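Local coordinates for protein probable transcriptional regulator (Pseudomonas aeruginosa, PDB 2ESN) that is probably a LysR-type transcriptional regulator that binds DNA through a helix-turn-helix domain and probably senses an effector molecule through its substrate-binding domain, at residues C[114-123]-C[296-306]. Numbering follows the deposited sequence.
Sequences ALLPPLMNRL and WMIGQLKGLDI
The guanidinium of R122 has the methyl CD1 of L304 over one face, near its rim, with R122 NH2 3.7 Å from that carbon. At the edge sit the amide of Q300, its plane turned 82° to the guanidinium, and a water that accepts from both R122 NH2 and D305 N. R122 NH1 gives OE1 of Q300 a nearly straight bond of 2.8 Å that stays in the guanidinium plane but meets the acceptor from above its carbonyl plane. The same nitrogen makes a weak second bond to Q300 O. W296 carries CG of Q300 over the centre of one ring face, while its CH2 meets L123 CD2 obliquely at 3.6 Å. Both segments belong to the LysR effector-binding domain, of periplasmic-binding-protein type; here the axes of 114-123 and 296-303 pass 10.9 Å apart at 106°, and the turn after the second brings L304 to I306 against the first. Beneath these polar groups, L304 enters with CG anti to its backbone N (chi1 -168°), placing CD2 3.7 Å from CD2 of L115, which also touches L301 CG. L115 and L301 continue this apolar layer onto L155 and L282 of the central sheet. The P118 ring lies close against the D305 carbonyl (CB to O 3.2 Å), its CG 4.1 Å from I306 CD1, and a water donates to both A114 O and I306 O. L116 and M120 pack on strand 131-136 and on V231 and L242, respectively, of the second subunit.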
ATOM      1  N   ALA C 114      -4.186  12.311  28.416  1.00 27.63           N
ATOM      2  CA  ALA C 114      -4.413  13.720  28.793  1.00 28.80           C
ATOM      3  C   ALA C 114      -5.849  14.211  28.403  1.00 27.66           C
ATOM      4  O   ALA C 114      -6.525  14.910  29.175  1.00 26.18           O
ATOM      5  CB  ALA C 114      -3.288  14.662  28.263  1.00 29.05           C
ATOM      6  N   LEU C 115      -6.295  13.789  27.233  1.00 28.16           N
ATOM      7  CA  LEU C 115      -7.566  14.181  26.654  1.00 29.02           C
ATOM      8  C   LEU C 115      -8.761  13.343  27.096  1.00 29.09           C
ATOM      9  O   LEU C 115      -9.763  13.885  27.461  1.00 28.98           O
ATOM     10  CB  LEU C 115      -7.487  14.100  25.167  1.00 29.18           C
ATOM     11  CG  LEU C 115      -8.436  14.921  24.223  1.00 33.81           C
ATOM     12  CD1 LEU C 115      -9.031  14.114  23.102  1.00 31.50           C
ATOM     13  CD2 LEU C 115      -9.321  16.060  24.772  1.00 30.37           C
ATOM     14  N   LEU C 116      -8.680  12.032  27.034  1.00 29.86           N
ATOM     15  CA  LEU C 116      -9.909  11.233  27.179  1.00 29.48           C
ATOM     16  C   LEU C 116     -10.636  11.328  28.526  1.00 30.20           C
ATOM     17  O   LEU C 116     -11.880  11.351  28.521  1.00 30.67           O
ATOM     18  CB  LEU C 116      -9.655   9.759  26.827  1.00 30.52           C
ATOM     19  CG  LEU C 116      -9.416   9.433  25.333  1.00 33.13           C
ATOM     20  CD1 LEU C 116      -9.431   7.883  25.079  1.00 30.84           C
ATOM     21  CD2 LEU C 116     -10.431  10.068  24.485  1.00 28.30           C
ATOM     22  N   PRO C 117      -9.904  11.291  29.677  1.00 29.85           N
ATOM     23  CA  PRO C 117     -10.619  11.366  30.970  1.00 29.58           C
ATOM     24  C   PRO C 117     -11.538  12.576  31.111  1.00 30.76           C
ATOM     25  O   PRO C 117     -12.722  12.371  31.399  1.00 32.76           O
ATOM     26  CB  PRO C 117      -9.460  11.347  32.013  1.00 29.98           C
ATOM     27  CG  PRO C 117      -8.384  10.339  31.233  1.00 30.47           C
ATOM     28  CD  PRO C 117      -8.448  11.014  29.879  1.00 29.24           C
ATOM     29  N   PRO C 118     -11.021  13.808  30.914  1.00 29.55           N
ATOM     30  CA  PRO C 118     -11.947  14.925  31.043  1.00 30.61           C
ATOM     31  C   PRO C 118     -12.937  15.080  29.874  1.00 30.72           C
ATOM     32  O   PRO C 118     -14.058  15.565  30.082  1.00 31.54           O
ATOM     33  CB  PRO C 118     -11.028  16.155  31.159  1.00 29.18           C
ATOM     34  CG  PRO C 118      -9.753  15.797  30.406  1.00 29.87           C
ATOM     35  CD  PRO C 118      -9.628  14.252  30.622  1.00 30.13           C
ATOM     36  N   LEU C 119     -12.526  14.700  28.673  1.00 30.33           N
ATOM     37  CA  LEU C 119     -13.399  14.830  27.503  1.00 30.09           C
ATOM     38  C   LEU C 119     -14.582  13.896  27.677  1.00 27.83           C
ATOM     39  O   LEU C 119     -15.707  14.325  27.546  1.00 27.26           O
ATOM     40  CB  LEU C 119     -12.671  14.414  26.222  1.00 30.02           C
ATOM     41  CG  LEU C 119     -13.076  15.019  24.859  1.00 34.01           C
ATOM     42  CD1 LEU C 119     -12.955  14.036  23.629  1.00 29.13           C
ATOM     43  CD2 LEU C 119     -14.211  16.084  24.700  1.00 33.46           C
ATOM     44  N   MET C 120     -14.321  12.633  27.969  1.00 26.89           N
ATOM     45  CA  MET C 120     -15.385  11.679  28.118  1.00 28.24           C
ATOM     46  C   MET C 120     -16.181  11.814  29.425  1.00 30.35           C
ATOM     47  O   MET C 120     -17.323  11.391  29.514  1.00 30.63           O
ATOM     48  CB  MET C 120     -14.894  10.281  27.855  1.00 28.09           C
ATOM     49  CG  MET C 120     -14.235  10.103  26.395  1.00 26.26           C
ATOM     50  SD  MET C 120     -15.195  10.599  24.992  1.00 11.75           S
ATOM     51  CE  MET C 120     -16.493   9.517  25.089  1.00 23.83           C
ATOM     52  N   ASN C 121     -15.576  12.423  30.437  1.00 31.94           N
ATOM     53  CA  ASN C 121     -16.296  12.765  31.638  1.00 32.22           C
ATOM     54  C   ASN C 121     -17.507  13.656  31.277  1.00 32.86           C
ATOM     55  O   ASN C 121     -18.560  13.498  31.868  1.00 34.08           O
ATOM     56  CB  ASN C 121     -15.384  13.545  32.615  1.00 32.40           C
ATOM     57  CG  ASN C 121     -16.138  13.904  33.877  1.00 33.04           C
ATOM     58  OD1 ASN C 121     -16.519  13.012  34.676  1.00 39.00           O
ATOM     59  ND2 ASN C 121     -16.570  15.106  33.930  1.00 26.82           N
ATOM     60  N   ARG C 122     -17.293  14.633  30.386  1.00 31.18           N
ATOM     61  CA  ARG C 122     -18.329  15.500  29.905  1.00 32.93           C
ATOM     62  C   ARG C 122     -19.230  14.760  28.872  1.00 33.95           C
ATOM     63  O   ARG C 122     -20.458  14.681  29.029  1.00 33.91           O
ATOM     64  CB  ARG C 122     -17.698  16.754  29.262  1.00 32.00           C
ATOM     65  CG  ARG C 122     -18.746  17.698  28.655  1.00 33.84           C
ATOM     66  CD  ARG C 122     -18.107  18.703  27.678  1.00 32.52           C
ATOM     67  NE  ARG C 122     -17.201  19.615  28.381  1.00 30.68           N
ATOM     68  CZ  ARG C 122     -16.513  20.579  27.771  1.00 34.18           C
ATOM     69  NH1 ARG C 122     -16.611  20.723  26.445  1.00 32.19           N
ATOM     70  NH2 ARG C 122     -15.709  21.372  28.479  1.00 35.66           N
ATOM     71  N   LEU C 123     -18.619  14.244  27.798  1.00 31.79           N
ATOM     72  CA  LEU C 123     -19.387  13.661  26.661  1.00 31.88           C
ATOM     73  C   LEU C 123     -20.299  12.517  26.988  1.00 31.53           C
ATOM     74  O   LEU C 123     -21.395  12.359  26.352  1.00 29.67           O
ATOM     75  CB  LEU C 123     -18.478  13.341  25.458  1.00 32.75           C
ATOM     76  CG  LEU C 123     -17.722  14.535  24.824  1.00 32.70           C
ATOM     77  CD1 LEU C 123     -17.129  14.139  23.430  1.00 30.54           C
ATOM     78  CD2 LEU C 123     -18.552  15.803  24.670  1.00 29.59           C
ATOM     79  N   TRP C 296     -17.994  21.230  16.042  1.00 42.04           N
ATOM     80  CA  TRP C 296     -18.415  20.998  17.442  1.00 41.30           C
ATOM     81  C   TRP C 296     -17.240  20.455  18.301  1.00 40.88           C
ATOM     82  O   TRP C 296     -16.934  20.986  19.412  1.00 40.67           O
ATOM     83  CB  TRP C 296     -19.593  20.067  17.436  1.00 38.79           C
ATOM     84  CG  TRP C 296     -20.030  19.598  18.791  1.00 41.27           C
ATOM     85  CD1 TRP C 296     -20.831  20.262  19.662  1.00 39.29           C
ATOM     86  CD2 TRP C 296     -19.716  18.338  19.406  1.00 36.89           C
ATOM     87  NE1 TRP C 296     -21.038  19.498  20.776  1.00 39.15           N
ATOM     88  CE2 TRP C 296     -20.332  18.331  20.669  1.00 36.58           C
ATOM     89  CE3 TRP C 296     -18.924  17.235  19.025  1.00 38.81           C
ATOM     90  CZ2 TRP C 296     -20.243  17.251  21.549  1.00 36.47           C
ATOM     91  CZ3 TRP C 296     -18.826  16.129  19.926  1.00 39.51           C
ATOM     92  CH2 TRP C 296     -19.487  16.166  21.174  1.00 38.27           C
ATOM     93  N   MET C 297     -16.564  19.424  17.771  1.00 40.06           N
ATOM     94  CA  MET C 297     -15.507  18.774  18.517  1.00 38.90           C
ATOM     95  C   MET C 297     -14.391  19.763  18.749  1.00 40.02           C
ATOM     96  O   MET C 297     -13.790  19.816  19.847  1.00 40.33           O
ATOM     97  CB  MET C 297     -15.022  17.496  17.843  1.00 37.97           C
ATOM     98  CG  MET C 297     -13.893  16.780  18.673  1.00 32.93           C
ATOM     99  SD  MET C 297     -14.363  16.224  20.316  1.00 16.00           S
ATOM    100  CE  MET C 297     -15.220  14.867  19.877  1.00 20.15           C
ATOM    101  N   ILE C 298     -14.102  20.591  17.740  1.00 40.64           N
ATOM    102  CA  ILE C 298     -13.123  21.652  17.937  1.00 39.85           C
ATOM    103  C   ILE C 298     -13.532  22.572  19.106  1.00 40.50           C
ATOM    104  O   ILE C 298     -12.737  22.861  19.985  1.00 39.77           O
ATOM    105  CB  ILE C 298     -12.901  22.477  16.679  1.00 40.94           C
ATOM    106  CG1 ILE C 298     -12.063  21.702  15.662  1.00 40.37           C
ATOM    107  CG2 ILE C 298     -12.119  23.721  17.010  1.00 40.13           C
ATOM    108  CD1 ILE C 298     -12.172  22.275  14.236  1.00 45.14           C
ATOM    109  N   GLY C 299     -14.787  23.022  19.126  1.00 41.98           N
ATOM    110  CA  GLY C 299     -15.263  23.832  20.258  1.00 43.43           C
ATOM    111  C   GLY C 299     -15.299  23.102  21.609  1.00 43.85           C
ATOM    112  O   GLY C 299     -15.141  23.733  22.662  1.00 42.88           O
ATOM    113  N   GLN C 300     -15.525  21.780  21.583  1.00 44.82           N
ATOM    114  CA  GLN C 300     -15.525  20.995  22.812  1.00 45.32           C
ATOM    115  C   GLN C 300     -14.208  21.132  23.570  1.00 47.14           C
ATOM    116  O   GLN C 300     -14.228  21.442  24.765  1.00 47.47           O
ATOM    117  CB  GLN C 300     -15.882  19.516  22.581  1.00 45.41           C
ATOM    118  CG  GLN C 300     -17.343  19.285  22.363  1.00 42.06           C
ATOM    119  CD  GLN C 300     -18.236  19.862  23.491  1.00 42.00           C
ATOM    120  OE1 GLN C 300     -18.248  19.341  24.605  1.00 37.12           O
ATOM    121  NE2 GLN C 300     -18.994  20.933  23.186  1.00 40.74           N
ATOM    122  N   LEU C 301     -13.072  20.937  22.884  1.00 48.00           N
ATOM    123  CA  LEU C 301     -11.756  21.042  23.542  1.00 48.09           C
ATOM    124  C   LEU C 301     -11.415  22.466  24.010  1.00 50.57           C
ATOM    125  O   LEU C 301     -10.538  22.652  24.865  1.00 49.36           O
ATOM    126  CB  LEU C 301     -10.660  20.518  22.646  1.00 47.83           C
ATOM    127  CG  LEU C 301     -10.423  19.010  22.692  1.00 46.92           C
ATOM    128  CD1 LEU C 301     -11.675  18.268  22.329  1.00 43.15           C
ATOM    129  CD2 LEU C 301      -9.234  18.564  21.796  1.00 47.24           C
ATOM    130  N   LYS C 302     -12.153  23.449  23.491  1.00 52.45           N
ATOM    131  CA  LYS C 302     -11.789  24.840  23.676  1.00 55.79           C
ATOM    132  C   LYS C 302     -11.757  25.189  25.125  1.00 56.50           C
ATOM    133  O   LYS C 302     -10.679  25.498  25.640  1.00 58.44           O
ATOM    134  CB  LYS C 302     -12.617  25.820  22.799  1.00 56.12           C
ATOM    135  CG  LYS C 302     -11.782  26.235  21.540  1.00 58.24           C
ATOM    136  CD  LYS C 302     -12.578  26.643  20.270  1.00 57.55           C
ATOM    137  CE  LYS C 302     -11.562  26.851  19.112  1.00 60.67           C
ATOM    138  NZ  LYS C 302     -12.077  26.772  17.656  1.00 63.29           N
ATOM    139  N   GLY C 303     -12.888  25.076  25.817  1.00 55.63           N
ATOM    140  CA  GLY C 303     -12.852  25.373  27.246  1.00 54.60           C
ATOM    141  C   GLY C 303     -12.510  24.185  28.146  1.00 53.44           C
ATOM    142  O   GLY C 303     -12.429  24.356  29.369  1.00 52.15           O
ATOM    143  N   LEU C 304     -12.307  22.994  27.557  1.00 51.75           N
ATOM    144  CA  LEU C 304     -12.042  21.766  28.344  1.00 50.22           C
ATOM    145  C   LEU C 304     -10.991  21.855  29.498  1.00 50.30           C
ATOM    146  O   LEU C 304      -9.854  22.218  29.257  1.00 49.10           O
ATOM    147  CB  LEU C 304     -11.712  20.592  27.403  1.00 48.71           C
ATOM    148  CG  LEU C 304     -11.702  19.216  28.077  1.00 43.36           C
ATOM    149  CD1 LEU C 304     -13.091  18.734  28.632  1.00 41.52           C
ATOM    150  CD2 LEU C 304     -11.113  18.213  27.137  1.00 43.28           C
ATOM    151  N   ASP C 305     -11.369  21.495  30.737  1.00 51.59           N
ATOM    152  CA  ASP C 305     -10.417  21.463  31.900  1.00 51.95           C
ATOM    153  C   ASP C 305      -9.673  20.118  31.968  1.00 52.74           C
ATOM    154  O   ASP C 305     -10.273  19.047  32.224  1.00 51.86           O
ATOM    155  CB  ASP C 305     -11.100  21.792  33.257  1.00 52.88           C
ATOM    156  CG  ASP C 305     -10.180  21.477  34.529  1.00 54.57           C
ATOM    157  OD1 ASP C 305      -8.918  21.686  34.540  1.00 52.92           O
ATOM    158  OD2 ASP C 305     -10.765  21.043  35.569  1.00 62.77           O
ATOM    159  N   ILE C 306      -8.363  20.198  31.741  1.00 53.17           N
ATOM    160  CA  ILE C 306      -7.522  19.028  31.584  1.00 55.03           C
ATOM    161  C   ILE C 306      -6.985  18.659  32.948  1.00 57.23           C
ATOM    162  O   ILE C 306      -6.877  17.480  33.287  1.00 58.14           O
ATOM    163  CB  ILE C 306      -6.342  19.306  30.567  1.00 54.30           C
ATOM    164  CG1 ILE C 306      -6.886  19.880  29.262  1.00 53.52           C
ATOM    165  CG2 ILE C 306      -5.468  18.024  30.287  1.00 53.42           C
ATOM    166  CD1 ILE C 306      -7.903  18.940  28.543  1.00 52.88           C
TER
HETATM  167  O   HOH W   1      -6.230  14.819  31.826  1.00 30.28           O
HETATM  168  O   HOH W   2     -16.176  23.576  26.327  1.00 48.80           O
HETATM  169  O   HOH W   3     -14.520  21.225  31.456  1.00 54.02           O